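Aminotransferase, classes I and II (Silicibacter pomeroyi DSS-3, PDB 3H14) probably transfers the amino group of aspartate to 2-oxoglutarate with pyridoxal 5'-phosphate as cofactor. Local coordinates at residues 72-77 with 92-97; 115-120 with 136-141; 166-171 with 198-203; 226-231 with 239-244; 313-318 with 358-363. All coordinates share one frame; numbering follows the deposited sequence.

Contact 1: residues 72-77 with 92-97; sequences ALRQRI and GRVVIT
Arg74 and Val94 mark the closest backbone approach, 5.5 Å from CA to CA, where helix 72-77 packs on strand 94-97 with N-to-C directions 120° apart. Two kinds of contact share this interface. On the polar side, Arg74 reaches across the start of the strand to Val94 O. Its chain bends at CG-CD (chi3 85°), which turns the guanidinium edge to that carbonyl. Arg74 NE donates to Val94 O at 2.6 Å. NH2 adds a weak bond to the same oxygen. Gly92 O also lies close to NH2 at the guanidinium edge, but the angle is too poor for a hydrogen bond. On the apolar side, Ile77 CD1 meets Ile96 CD1 tip to tip at 3.5 Å, a tight fit. Ile77 CG2 lies 3.7 Å from Val94 CG1. Leu73 CG comes to Ile96 CD1 at 4.0 Å. Leu73 and Ile96 also touch helix 265-274. Arg74 CG lies against Ile96 CG1, so the methylenes join the apolar cluster, while the guanidinium ties the helix to the carbonyl of Val94, the first residue of the strand. The two carbonyl oxygens beside NH2 would probably favour the positive charge of the guanidinium.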
# COMPACT_ATOMS: atom_id res chain seq x y z
N ALA A 72 8.38 -18.47 -16.36
CA ALA A 72 9.58 -17.64 -16.19
C ALA A 72 9.38 -16.52 -15.15
O ALA A 72 10.31 -16.17 -14.44
CB ALA A 72 10.01 -17.04 -17.52
N LEU A 73 8.19 -15.93 -15.11
CA LEU A 73 7.89 -14.86 -14.12
C LEU A 73 7.78 -15.38 -12.69
O LEU A 73 8.39 -14.83 -11.78
CB LEU A 73 6.62 -14.12 -14.53
CG LEU A 73 6.22 -12.92 -13.65
CD1 LEU A 73 7.32 -11.86 -13.55
CD2 LEU A 73 4.94 -12.33 -14.20
N ARG A 74 7.06 -16.46 -12.51
CA ARG A 74 7.09 -17.21 -11.24
C ARG A 74 8.50 -17.55 -10.77
O ARG A 74 8.84 -17.37 -9.61
CB ARG A 74 6.28 -18.49 -11.36
CG ARG A 74 4.80 -18.24 -11.61
CD ARG A 74 4.06 -19.53 -11.88
NE ARG A 74 3.67 -20.18 -10.65
CZ ARG A 74 3.13 -21.39 -10.56
NH1 ARG A 74 2.97 -22.17 -11.63
NH2 ARG A 74 2.79 -21.84 -9.36
N GLN A 75 9.31 -18.08 -11.67
CA GLN A 75 10.70 -18.40 -11.38
C GLN A 75 11.52 -17.15 -11.03
O GLN A 75 12.36 -17.19 -10.13
CB GLN A 75 11.31 -19.10 -12.61
CG GLN A 75 10.89 -20.56 -12.71
CD GLN A 75 10.97 -21.14 -14.12
OE1 GLN A 75 11.69 -20.63 -14.99
NE2 GLN A 75 10.22 -22.22 -14.35
N ARG A 76 11.28 -16.06 -11.75
CA ARG A 76 12.02 -14.81 -11.47
C ARG A 76 11.66 -14.20 -10.12
O ARG A 76 12.52 -13.63 -9.45
CB ARG A 76 11.79 -13.77 -12.56
CG ARG A 76 12.64 -12.48 -12.42
CD ARG A 76 14.14 -12.76 -12.51
NE ARG A 76 14.95 -11.58 -12.23
CZ ARG A 76 15.25 -11.13 -11.02
NH1 ARG A 76 14.78 -11.73 -9.93
NH2 ARG A 76 16.01 -10.06 -10.88
N ILE A 77 10.39 -14.27 -9.75
CA ILE A 77 9.95 -13.82 -8.43
C ILE A 77 10.61 -14.69 -7.32
O ILE A 77 11.15 -14.15 -6.34
CB ILE A 77 8.42 -13.82 -8.35
CG1 ILE A 77 7.84 -12.71 -9.25
CG2 ILE A 77 7.95 -13.64 -6.91
CD1 ILE A 77 6.35 -12.89 -9.59
N GLY A 92 6.75 -22.87 -7.63
CA GLY A 92 5.41 -23.44 -7.61
C GLY A 92 4.50 -22.75 -6.62
O GLY A 92 3.29 -22.82 -6.75
N ARG A 93 5.07 -22.11 -5.60
CA ARG A 93 4.28 -21.40 -4.58
C ARG A 93 3.97 -19.95 -4.94
O ARG A 93 3.26 -19.30 -4.20
CB ARG A 93 5.02 -21.43 -3.22
CG ARG A 93 4.92 -22.78 -2.53
CD ARG A 93 5.86 -22.90 -1.36
NE ARG A 93 5.46 -21.96 -0.34
CZ ARG A 93 6.20 -21.58 0.69
NH1 ARG A 93 7.40 -22.11 0.92
NH2 ARG A 93 5.70 -20.69 1.55
N VAL A 94 4.55 -19.45 -6.04
CA VAL A 94 4.31 -18.08 -6.54
C VAL A 94 3.11 -18.15 -7.47
O VAL A 94 3.08 -18.95 -8.40
CB VAL A 94 5.54 -17.50 -7.27
CG1 VAL A 94 5.26 -16.03 -7.86
CG2 VAL A 94 6.70 -17.49 -6.34
N VAL A 95 2.06 -17.38 -7.15
CA VAL A 95 0.89 -17.24 -7.97
C VAL A 95 0.85 -15.81 -8.55
O VAL A 95 0.85 -14.83 -7.80
CB VAL A 95 -0.39 -17.50 -7.15
CG1 VAL A 95 -1.65 -17.31 -7.97
CG2 VAL A 95 -0.36 -18.90 -6.55
N ILE A 96 0.79 -15.70 -9.87
CA ILE A 96 0.73 -14.43 -10.55
C ILE A 96 -0.72 -13.96 -10.54
O ILE A 96 -1.62 -14.72 -10.87
CB ILE A 96 1.20 -14.56 -11.99
CG1 ILE A 96 2.61 -15.15 -12.04
CG2 ILE A 96 1.13 -13.19 -12.68
CD1 ILE A 96 3.64 -14.52 -11.05
N THR A 97 -0.95 -12.71 -10.14
CA THR A 97 -2.29 -12.18 -9.96
C THR A 97 -2.48 -10.95 -10.83
O THR A 97 -1.51 -10.35 -11.27
CB THR A 97 -2.52 -11.71 -8.51
OG1 THR A 97 -1.60 -10.66 -8.25
CG2 THR A 97 -2.29 -12.84 -7.52

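Contact 2: residues 115-120 with 136-141; sequences GDRVGI and GLVPVD
Arg117 lies beside Val138 and across Val140, on the face of the sheet that these three side chains share. Its CB meets Val140 CG2 at 3.7 Å. Its CG touches two methyls, Val138 CG1 at 3.7 Å and Val140 CG2 slightly farther. The chain is extended from there, with CD still near Val140 CG2 and NE passing Val138 CG1 at a longer distance. The guanidinium then runs on past the valines to the protein surface. CG stands anti to the carbonyl carbon (chi1 -73°), which sets it beside Val138 CG1, the two side chains pointing the same way.

The backbones run parallel. Val118 is bonded through both its backbone N and its O: N donates to Val138 O, and O accepts from Val140 N at 2.9 Å. Ile120 N continues the pattern to Val140 O. At the start of the pair, Val138 N donates to Asp116 O at 2.8 Å; before it, Gly115 N donates to Gly136 O. Gly136 has positive phi and is the C-prime residue of the Schellman motif that ends helix 126-134.

On the other face, Ile120 CD1 touches Pro139 CB at 3.8 Å. It also lies 3.5 Å from Asp141 OD1, an oxygen that forms a salt bridge with Arg129. Leu132 of helix 126-134 packs on Val118 and Pro139 on this face, and on Leu137. Strand 117-122, helix 126-134 and strand 138-143 form a beta-alpha-beta crossover unit. It brings 138-143 to the edge of the seven-stranded sheet of the aminotransferase fold.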
# COMPACT_ATOMS: atom_id res chain seq x y z
N GLY A 115 -19.43 -13.72 6.81
CA GLY A 115 -19.52 -13.32 8.21
C GLY A 115 -18.23 -13.47 8.98
O GLY A 115 -18.21 -13.13 10.16
N ASP A 116 -17.17 -14.01 8.37
CA ASP A 116 -15.90 -14.12 9.06
C ASP A 116 -15.31 -12.73 9.33
O ASP A 116 -15.38 -11.82 8.47
CB ASP A 116 -14.85 -14.95 8.31
CG ASP A 116 -15.11 -16.46 8.38
OD1 ASP A 116 -15.99 -16.88 9.17
OD2 ASP A 116 -14.41 -17.20 7.64
N ARG A 117 -14.69 -12.62 10.50
CA ARG A 117 -14.09 -11.37 10.96
C ARG A 117 -12.63 -11.36 10.66
O ARG A 117 -11.92 -12.26 11.01
CB ARG A 117 -14.36 -11.15 12.44
CG ARG A 117 -15.79 -10.79 12.71
CD ARG A 117 -16.04 -10.60 14.20
NE ARG A 117 -17.44 -10.32 14.48
CZ ARG A 117 -18.34 -11.26 14.77
NH1 ARG A 117 -18.00 -12.55 14.84
NH2 ARG A 117 -19.60 -10.90 15.02
N VAL A 118 -12.17 -10.27 10.04
CA VAL A 118 -10.78 -10.14 9.65
C VAL A 118 -10.25 -8.83 10.24
O VAL A 118 -10.81 -7.78 9.94
CB VAL A 118 -10.64 -10.14 8.11
CG1 VAL A 118 -9.18 -10.03 7.70
CG2 VAL A 118 -11.32 -11.42 7.53
N GLY A 119 -9.21 -8.93 11.07
CA GLY A 119 -8.61 -7.79 11.78
C GLY A 119 -7.71 -7.00 10.85
O GLY A 119 -6.85 -7.57 10.15
N ILE A 120 -7.88 -5.68 10.84
CA ILE A 120 -7.07 -4.76 10.02
C ILE A 120 -6.76 -3.52 10.84
O ILE A 120 -7.64 -2.98 11.50
CB ILE A 120 -7.80 -4.35 8.72
CG1 ILE A 120 -9.21 -3.83 9.02
CG2 ILE A 120 -7.92 -5.58 7.77
CD1 ILE A 120 -10.03 -3.43 7.80
N GLY A 136 -18.91 -9.86 1.57
CA GLY A 136 -19.71 -10.38 2.66
C GLY A 136 -18.93 -10.80 3.88
O GLY A 136 -19.42 -11.60 4.70
N LEU A 137 -17.74 -10.27 4.05
CA LEU A 137 -16.95 -10.57 5.21
C LEU A 137 -17.04 -9.35 6.15
O LEU A 137 -17.61 -8.31 5.80
CB LEU A 137 -15.50 -10.86 4.82
CG LEU A 137 -15.30 -11.91 3.72
CD1 LEU A 137 -13.83 -11.99 3.35
CD2 LEU A 137 -15.90 -13.31 4.19
N VAL A 138 -16.46 -9.49 7.31
CA VAL A 138 -16.60 -8.51 8.39
C VAL A 138 -15.25 -7.92 8.76
O VAL A 138 -14.44 -8.52 9.50
CB VAL A 138 -17.28 -9.11 9.61
CG1 VAL A 138 -17.36 -8.03 10.74
CG2 VAL A 138 -18.67 -9.68 9.25
N PRO A 139 -14.97 -6.69 8.28
CA PRO A 139 -13.72 -6.09 8.68
C PRO A 139 -13.81 -5.63 10.13
O PRO A 139 -14.85 -5.18 10.56
CB PRO A 139 -13.55 -4.93 7.67
CG PRO A 139 -14.96 -4.59 7.26
CD PRO A 139 -15.78 -5.83 7.41
N VAL A 140 -12.75 -5.83 10.89
CA VAL A 140 -12.67 -5.43 12.29
C VAL A 140 -11.47 -4.48 12.38
O VAL A 140 -10.32 -4.90 12.39
CB VAL A 140 -12.54 -6.64 13.25
CG1 VAL A 140 -12.47 -6.18 14.73
CG2 VAL A 140 -13.74 -7.58 13.09
N ASP A 141 -11.74 -3.18 12.41
CA ASP A 141 -10.67 -2.19 12.52
C ASP A 141 -10.09 -2.28 13.91
O ASP A 141 -10.83 -2.35 14.89
CB ASP A 141 -11.16 -0.76 12.24
CG ASP A 141 -11.27 -0.45 10.74
OD1 ASP A 141 -10.29 -0.68 10.01
OD2 ASP A 141 -12.32 0.07 10.31

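Contact 3: residues 166-171 with 198-203; sequences MVASPA and ISDEIY
Tyr203 meets Pro170 through its ring and its CB. Pro170 O approaches Tyr203 CD2 obliquely at 3.6 Å, and water 1 lies in the ring plane at the edge. Outside the two segments, Lys230 also touches this tyrosine. The pyrrolidine ring of Pro170 rests on Tyr203 CB, with its own CB 3.9 Å away. The peptide before Pro170 is cis. The second flat group is the carboxylate of Asp200. Its OD1 accepts from Ile202 N at 3.0 Å, an Asx turn, while OD2 is bonded to Tyr128. These two bonds fix the rotation of the carboxylate.

Both strands belong to the beta-alpha-beta unit 164-168, 180-192, 196-200 and run parallel in the large sheet. Asp200 ends its strand, at a position where aminotransferases of this family usually keep the aspartate that faces the cofactor pyridine, so a similar role is probable here.

Val167 is bonded through both its backbone N and its O. N donates to Ile198 O, and O accepts from Asp200 N at 2.8 Å, nearly straight at 169°. Ser169 N reaches Asp200 O only weakly. Side chains follow this register: Ala168 CB lies 3.9 Å from Asp200 CB. The end of the selenomethionine side chain of Met166 is doubtfully placed. Beyond the strands water 1 bridges the diverging chains, donating to Pro170 O at 2.7 Å and accepting from Tyr203 N at 2.9 Å.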
# COMPACT_ATOMS: atom_id res chain seq x y z
N MSE A 166 -4.69 -9.16 8.90
CA MSE A 166 -3.87 -8.61 7.83
C MSE A 166 -2.97 -7.50 8.32
O MSE A 166 -3.42 -6.64 9.07
CB MSE A 166 -4.74 -8.06 6.73
CG MSE A 166 -3.93 -7.54 5.55
SE MSE A 166 -4.67 -8.01 3.84
CE MSE A 166 -2.80 -8.09 3.34
N VAL A 167 -1.70 -7.56 7.95
CA VAL A 167 -0.71 -6.56 8.34
C VAL A 167 -0.01 -6.03 7.09
O VAL A 167 0.11 -6.75 6.09
CB VAL A 167 0.38 -7.12 9.32
CG1 VAL A 167 -0.28 -7.64 10.58
CG2 VAL A 167 1.21 -8.21 8.63
N ALA A 168 0.45 -4.77 7.15
CA ALA A 168 1.19 -4.18 6.02
C ALA A 168 2.46 -3.55 6.52
O ALA A 168 2.45 -2.81 7.51
CB ALA A 168 0.32 -3.13 5.27
N SER A 169 3.57 -3.84 5.84
CA SER A 169 4.87 -3.26 6.16
C SER A 169 5.74 -3.24 4.90
O SER A 169 5.96 -4.30 4.32
CB SER A 169 5.58 -4.07 7.27
OG SER A 169 6.93 -3.63 7.48
N PRO A 170 6.17 -2.03 4.44
CA PRO A 170 5.72 -0.69 4.85
C PRO A 170 4.22 -0.45 4.67
O PRO A 170 3.65 -0.90 3.67
CB PRO A 170 6.50 0.24 3.90
CG PRO A 170 7.66 -0.56 3.42
CD PRO A 170 7.21 -1.98 3.39
N ALA A 171 3.59 0.27 5.61
CA ALA A 171 2.17 0.53 5.57
C ALA A 171 1.79 1.82 4.85
O ALA A 171 2.52 2.79 4.82
CB ALA A 171 1.57 0.53 6.98
N ILE A 198 -2.30 -12.80 6.85
CA ILE A 198 -2.02 -12.26 5.51
C ILE A 198 -1.09 -11.07 5.63
O ILE A 198 -1.40 -10.12 6.34
CB ILE A 198 -3.29 -11.79 4.84
CG1 ILE A 198 -4.31 -12.93 4.75
CG2 ILE A 198 -2.97 -11.20 3.45
CD1 ILE A 198 -5.57 -12.51 4.27
N SER A 199 0.06 -11.15 4.94
CA SER A 199 1.11 -10.14 4.96
C SER A 199 1.10 -9.38 3.64
O SER A 199 1.34 -9.95 2.57
CB SER A 199 2.47 -10.79 5.19
OG SER A 199 3.53 -9.86 5.30
N ASP A 200 0.81 -8.08 3.74
CA ASP A 200 0.78 -7.17 2.59
C ASP A 200 2.20 -6.58 2.49
O ASP A 200 2.66 -5.84 3.36
CB ASP A 200 -0.31 -6.10 2.79
CG ASP A 200 -0.34 -5.04 1.67
OD1 ASP A 200 0.65 -4.93 0.92
OD2 ASP A 200 -1.35 -4.31 1.56
N GLU A 201 2.91 -6.96 1.44
CA GLU A 201 4.31 -6.64 1.25
C GLU A 201 4.46 -5.80 -0.03
O GLU A 201 5.54 -5.70 -0.62
CB GLU A 201 5.14 -7.93 1.25
CG GLU A 201 4.91 -8.70 2.57
CD GLU A 201 5.83 -9.88 2.88
OE1 GLU A 201 6.67 -10.29 2.03
OE2 GLU A 201 5.66 -10.41 4.01
N ILE A 202 3.36 -5.16 -0.42
CA ILE A 202 3.26 -4.41 -1.68
C ILE A 202 4.33 -3.32 -1.81
O ILE A 202 4.85 -3.08 -2.90
CB ILE A 202 1.78 -3.89 -1.83
CG1 ILE A 202 0.91 -5.09 -2.23
CG2 ILE A 202 1.60 -2.69 -2.87
CD1 ILE A 202 -0.56 -4.90 -2.08
N TYR A 203 4.72 -2.71 -0.70
CA TYR A 203 5.73 -1.63 -0.76
C TYR A 203 7.17 -2.08 -0.53
O TYR A 203 8.08 -1.25 -0.54
CB TYR A 203 5.38 -0.47 0.22
CG TYR A 203 4.17 0.31 -0.20
CD1 TYR A 203 4.30 1.40 -1.07
CD2 TYR A 203 2.89 -0.03 0.26
CE1 TYR A 203 3.18 2.12 -1.48
CE2 TYR A 203 1.79 0.69 -0.14
CZ TYR A 203 1.95 1.76 -1.01
OH TYR A 203 0.88 2.49 -1.41
O HOH W 1 3.57 -3.02 1.97

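Contact 4: residues 226-231 with 239-244; sequences NSFSKY and VGWMVV
Asn226 N donates to Trp241 O at 2.9 Å, and Trp241 N returns a weak bond to Asn226 O. This is an antiparallel hydrogen-bonded pair in the seven-stranded sheet, where strand 240-243 runs against both its neighbours. Next, Ser227 and Gly240 form a non-hydrogen-bonded pair, pinched to 3.8 Å between CA atoms. The glycine is needed there, because the place of a CB lies against Asn226 O. Phe228 N then bonds to Val239 O at 3.3 Å.

Trp241 is central to the side-chain contact. Its CG lies between the backbone N and the carbonyl carbon (chi1 78°), which lays the indole alongside Asn226. Asn226 CB sits over the centre of the six-membered ring, a CH-pi contact of 3.6 Å to the centroid. The amide is stacked on the same ring, with planes 18° apart. Phe228 comes to the indole edge, CE2 at 3.5 Å from CE3, with the ring planes tilted at 57°. Trp241 NE1 is hydrogen-bonded to Tyr81 OH of helix 71-85. An alanine in place of Trp241 would probably open a gap beside Phe228, leave the Asn226 amide without its stacking surface, and deprive Tyr81 OH of NE1.

Segment 226-231 holds the start of the family signature around Lys230, which probably corresponds to the cofactor-binding lysine. Serines tie the turn before it: Ser227 OG and Ser229 OG share a hydrogen bond of 2.7 Å.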
# COMPACT_ATOMS: atom_id res chain seq x y z
N ASN A 226 1.69 -9.21 -2.98
CA ASN A 226 2.57 -8.22 -3.55
C ASN A 226 2.07 -7.75 -4.92
O ASN A 226 1.04 -8.20 -5.44
CB ASN A 226 4.00 -8.72 -3.63
CG ASN A 226 5.03 -7.65 -3.24
OD1 ASN A 226 5.03 -6.52 -3.75
ND2 ASN A 226 5.97 -8.05 -2.36
N SER A 227 2.80 -6.81 -5.49
CA SER A 227 2.37 -6.11 -6.68
C SER A 227 3.60 -5.54 -7.38
O SER A 227 4.64 -5.29 -6.74
CB SER A 227 1.45 -4.96 -6.29
OG SER A 227 0.93 -4.26 -7.44
N PHE A 228 3.45 -5.30 -8.69
CA PHE A 228 4.45 -4.57 -9.47
C PHE A 228 4.16 -3.08 -9.54
O PHE A 228 4.86 -2.35 -10.24
CB PHE A 228 4.55 -5.17 -10.87
CG PHE A 228 5.13 -6.54 -10.87
CD1 PHE A 228 6.50 -6.70 -10.84
CD2 PHE A 228 4.33 -7.67 -10.84
CE1 PHE A 228 7.07 -7.94 -10.82
CE2 PHE A 228 4.89 -8.95 -10.83
CZ PHE A 228 6.26 -9.08 -10.79
N SER A 229 3.18 -2.62 -8.76
CA SER A 229 2.66 -1.27 -8.88
C SER A 229 3.51 -0.19 -8.21
O SER A 229 3.34 0.99 -8.54
CB SER A 229 1.23 -1.20 -8.32
OG SER A 229 1.21 -1.57 -6.95
N LYS A 230 4.41 -0.57 -7.30
CA LYS A 230 5.13 0.38 -6.44
C LYS A 230 6.65 0.45 -6.74
O LYS A 230 7.06 1.25 -7.55
CB LYS A 230 4.86 0.11 -4.96
CG LYS A 230 3.38 -0.02 -4.61
CD LYS A 230 2.55 1.27 -4.84
CE LYS A 230 1.11 0.99 -4.42
NZ LYS A 230 0.08 1.96 -4.84
N TYR A 231 7.47 -0.36 -6.08
CA TYR A 231 8.90 -0.38 -6.41
C TYR A 231 9.12 -0.68 -7.89
O TYR A 231 9.99 -0.11 -8.54
CB TYR A 231 9.61 -1.46 -5.62
CG TYR A 231 11.06 -1.56 -6.00
CD1 TYR A 231 11.98 -0.55 -5.62
CD2 TYR A 231 11.52 -2.61 -6.77
CE1 TYR A 231 13.33 -0.63 -6.00
CE2 TYR A 231 12.86 -2.70 -7.11
CZ TYR A 231 13.75 -1.72 -6.73
OH TYR A 231 15.06 -1.85 -7.12
N VAL A 239 -0.81 -6.28 -12.66
CA VAL A 239 -0.04 -7.50 -12.49
C VAL A 239 0.60 -7.49 -11.11
O VAL A 239 1.08 -6.45 -10.65
CB VAL A 239 0.99 -7.74 -13.65
CG1 VAL A 239 1.97 -6.56 -13.82
CG2 VAL A 239 1.76 -9.05 -13.43
N GLY A 240 0.59 -8.65 -10.45
CA GLY A 240 1.22 -8.79 -9.15
C GLY A 240 1.41 -10.27 -8.87
O GLY A 240 1.34 -11.10 -9.79
N TRP A 241 1.65 -10.60 -7.61
CA TRP A 241 1.82 -11.96 -7.22
C TRP A 241 1.45 -12.16 -5.78
O TRP A 241 1.31 -11.19 -5.01
CB TRP A 241 3.26 -12.43 -7.43
CG TRP A 241 4.30 -12.02 -6.44
CD1 TRP A 241 4.67 -12.68 -5.30
CD2 TRP A 241 5.14 -10.87 -6.51
NE1 TRP A 241 5.69 -12.02 -4.67
CE2 TRP A 241 6.00 -10.90 -5.39
CE3 TRP A 241 5.25 -9.81 -7.42
CZ2 TRP A 241 6.96 -9.91 -5.16
CZ3 TRP A 241 6.19 -8.82 -7.17
CH2 TRP A 241 7.03 -8.87 -6.05
N MSE A 242 1.31 -13.44 -5.43
CA MSE A 242 1.16 -13.85 -4.05
C MSE A 242 2.00 -15.12 -3.82
O MSE A 242 2.37 -15.80 -4.78
CB MSE A 242 -0.34 -14.02 -3.72
CG MSE A 242 -1.06 -15.04 -4.54
SE MSE A 242 -3.02 -14.96 -4.44
CE MSE A 242 -3.17 -14.97 -2.53
N VAL A 243 2.39 -15.35 -2.58
CA VAL A 243 3.03 -16.60 -2.18
C VAL A 243 2.13 -17.25 -1.16
O VAL A 243 1.69 -16.61 -0.20
CB VAL A 243 4.45 -16.34 -1.58
CG1 VAL A 243 5.17 -17.66 -1.19
CG2 VAL A 243 5.31 -15.49 -2.54
N VAL A 244 1.84 -18.54 -1.37
CA VAL A 244 1.02 -19.33 -0.48
C VAL A 244 1.78 -20.62 -0.12
O VAL A 244 2.74 -20.98 -0.81
CB VAL A 244 -0.33 -19.67 -1.14
CG1 VAL A 244 -1.02 -18.40 -1.55
CG2 VAL A 244 -0.15 -20.57 -2.39

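Contact 5: residues 313-318 with 358-363; sequences AFYVYA and RFSYAR
Phe314 and Tyr361 meet at the tight end of an antiparallel strand pair in the smaller four-stranded sheet. Ala362 CB sits over the centre of the Phe314 ring, 3.7 Å from the centroid. Phe314 CB lies over the face of Tyr361, and the backbone carbon of Phe314 covers the rim of that ring. Tyr361 CG stands between its N and carbonyl carbon (chi1 55°), folding the ring back over Phe314. Tyr361 N bonds to Phe314 O at 2.9 Å. Phe359 N donates to Val316 O and Val316 N to Phe359 O.

Packing is looser on the face with Val316, Phe359 and Ala318, where Val316 CB and Phe359 CB are 4.3 Å apart and Ala318 CB grazes the Phe359 ring edge. Beside the tight end water 2 is held, 2.7 Å from Tyr361 OH and hydrogen-bonded to Tyr315 O. A leucine in place of Tyr361 would probably leave water 2 without its hydroxyl partner and Phe314 CB without an aromatic face.

Arg358 probably corresponds to the family arginine that binds the substrate carboxylate; Asn172 holds its NH1. Its guanidinium lies nearly parallel to the Tyr315 ring (13°), and Tyr315 CE1 is 3.5 Å from Arg358 CZ.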
# COMPACT_ATOMS: atom_id res chain seq x y z
N ALA A 313 7.97 2.96 2.11
CA ALA A 313 7.00 3.59 1.19
C ALA A 313 7.34 5.08 0.94
O ALA A 313 8.49 5.50 1.14
CB ALA A 313 5.56 3.45 1.70
N PHE A 314 6.35 5.87 0.52
CA PHE A 314 6.58 7.30 0.21
C PHE A 314 5.47 8.20 0.74
O PHE A 314 4.93 9.05 0.03
CB PHE A 314 6.78 7.51 -1.30
CG PHE A 314 5.85 6.68 -2.17
CD1 PHE A 314 4.50 6.76 -2.04
CD2 PHE A 314 6.36 5.87 -3.18
CE1 PHE A 314 3.66 6.03 -2.86
CE2 PHE A 314 5.52 5.13 -4.01
CZ PHE A 314 4.18 5.20 -3.83
N TYR A 315 5.14 7.99 2.01
CA TYR A 315 4.09 8.69 2.70
C TYR A 315 4.61 9.30 3.99
O TYR A 315 5.51 8.75 4.65
CB TYR A 315 2.96 7.73 3.08
CG TYR A 315 2.35 7.00 1.91
CD1 TYR A 315 1.79 7.71 0.87
CD2 TYR A 315 2.34 5.60 1.85
CE1 TYR A 315 1.25 7.07 -0.23
CE2 TYR A 315 1.78 4.95 0.75
CZ TYR A 315 1.23 5.70 -0.27
OH TYR A 315 0.66 5.12 -1.38
N VAL A 316 3.99 10.42 4.36
CA VAL A 316 4.12 10.96 5.72
C VAL A 316 2.72 11.15 6.26
O VAL A 316 1.90 11.79 5.63
CB VAL A 316 4.88 12.34 5.75
CG1 VAL A 316 4.95 12.85 7.19
CG2 VAL A 316 6.25 12.21 5.18
N TYR A 317 2.46 10.58 7.45
CA TYR A 317 1.19 10.62 8.10
C TYR A 317 1.31 11.53 9.32
O TYR A 317 2.13 11.24 10.22
CB TYR A 317 0.82 9.22 8.58
CG TYR A 317 -0.58 9.09 9.05
CD1 TYR A 317 -1.62 9.28 8.18
CD2 TYR A 317 -0.87 8.69 10.35
CE1 TYR A 317 -2.89 9.15 8.58
CE2 TYR A 317 -2.16 8.54 10.77
CZ TYR A 317 -3.17 8.77 9.87
OH TYR A 317 -4.49 8.63 10.22
N ALA A 318 0.54 12.60 9.30
CA ALA A 318 0.71 13.73 10.24
C ALA A 318 -0.52 13.87 11.08
O ALA A 318 -1.63 13.83 10.56
CB ALA A 318 0.94 15.08 9.48
N ARG A 358 -2.41 12.63 5.18
CA ARG A 358 -1.35 11.86 4.54
C ARG A 358 -0.74 12.69 3.41
O ARG A 358 -1.46 13.19 2.57
CB ARG A 358 -1.88 10.54 3.96
CG ARG A 358 -0.77 9.61 3.53
CD ARG A 358 -1.23 8.48 2.62
NE ARG A 358 -1.59 8.95 1.27
CZ ARG A 358 -2.07 8.15 0.31
NH1 ARG A 358 -2.22 6.86 0.55
NH2 ARG A 358 -2.40 8.64 -0.86
N PHE A 359 0.58 12.83 3.40
CA PHE A 359 1.32 13.40 2.29
C PHE A 359 1.94 12.27 1.53
O PHE A 359 2.41 11.31 2.13
CB PHE A 359 2.47 14.28 2.79
CG PHE A 359 2.03 15.45 3.61
CD1 PHE A 359 1.80 16.69 3.01
CD2 PHE A 359 1.84 15.31 4.98
CE1 PHE A 359 1.40 17.78 3.76
CE2 PHE A 359 1.44 16.39 5.75
CZ PHE A 359 1.22 17.63 5.16
N SER A 360 2.00 12.38 0.21
CA SER A 360 2.76 11.46 -0.62
C SER A 360 3.94 12.23 -1.21
O SER A 360 3.78 13.35 -1.60
CB SER A 360 1.88 10.88 -1.75
OG SER A 360 2.72 10.11 -2.64
N TYR A 361 5.11 11.62 -1.23
CA TYR A 361 6.27 12.25 -1.84
C TYR A 361 6.79 11.44 -3.05
O TYR A 361 7.97 11.43 -3.34
CB TYR A 361 7.36 12.57 -0.80
CG TYR A 361 7.87 11.45 0.08
CD1 TYR A 361 7.37 11.25 1.37
CD2 TYR A 361 8.88 10.61 -0.35
CE1 TYR A 361 7.85 10.21 2.17
CE2 TYR A 361 9.35 9.60 0.43
CZ TYR A 361 8.85 9.41 1.71
OH TYR A 361 9.35 8.38 2.46
N ALA A 362 5.86 10.83 -3.78
CA ALA A 362 6.20 9.94 -4.90
C ALA A 362 6.54 10.71 -6.19
O ALA A 362 7.02 10.09 -7.14
CB ALA A 362 5.05 8.98 -5.15
N ARG A 363 6.40 12.02 -6.21
CA ARG A 363 6.76 12.84 -7.38
C ARG A 363 8.24 13.26 -7.47
O ARG A 363 9.04 12.95 -6.58
CB ARG A 363 5.84 14.06 -7.41
CG ARG A 363 4.33 13.76 -7.62
CD ARG A 363 4.06 13.36 -9.05
NE ARG A 363 2.70 12.89 -9.31
CZ ARG A 363 1.85 13.47 -10.16
NH1 ARG A 363 2.18 14.57 -10.82
NH2 ARG A 363 0.64 12.95 -10.34
O HOH W 2 7.56 6.99 3.85

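How the contacts relate
Contacts 1 to 4 all reach the seven-stranded sheet, while contact 5 belongs to the smaller one. Contact 1 borders contact 4, with centres about 10 Å apart, through probable bonds such as Val95 O to Met242 N at 2.8 Å. Contact 2 joins contact 3 through Gly119 O and Met166 N at 3.0 Å. Contacts 3 and 4 touch where Tyr203 OH nears Lys230 CE at 3.4 Å. Contact 5 meets contact 3 through Tyr315 OH and Tyr203 OH, 2.6 Å apart and probably hydrogen-bonded. Asp200, Lys230 and Arg358, which probably line the cofactor and substrate site, come from contacts 3, 4 and 5. Contacts 1 and 2 are farther out, their centres about 29 Å apart.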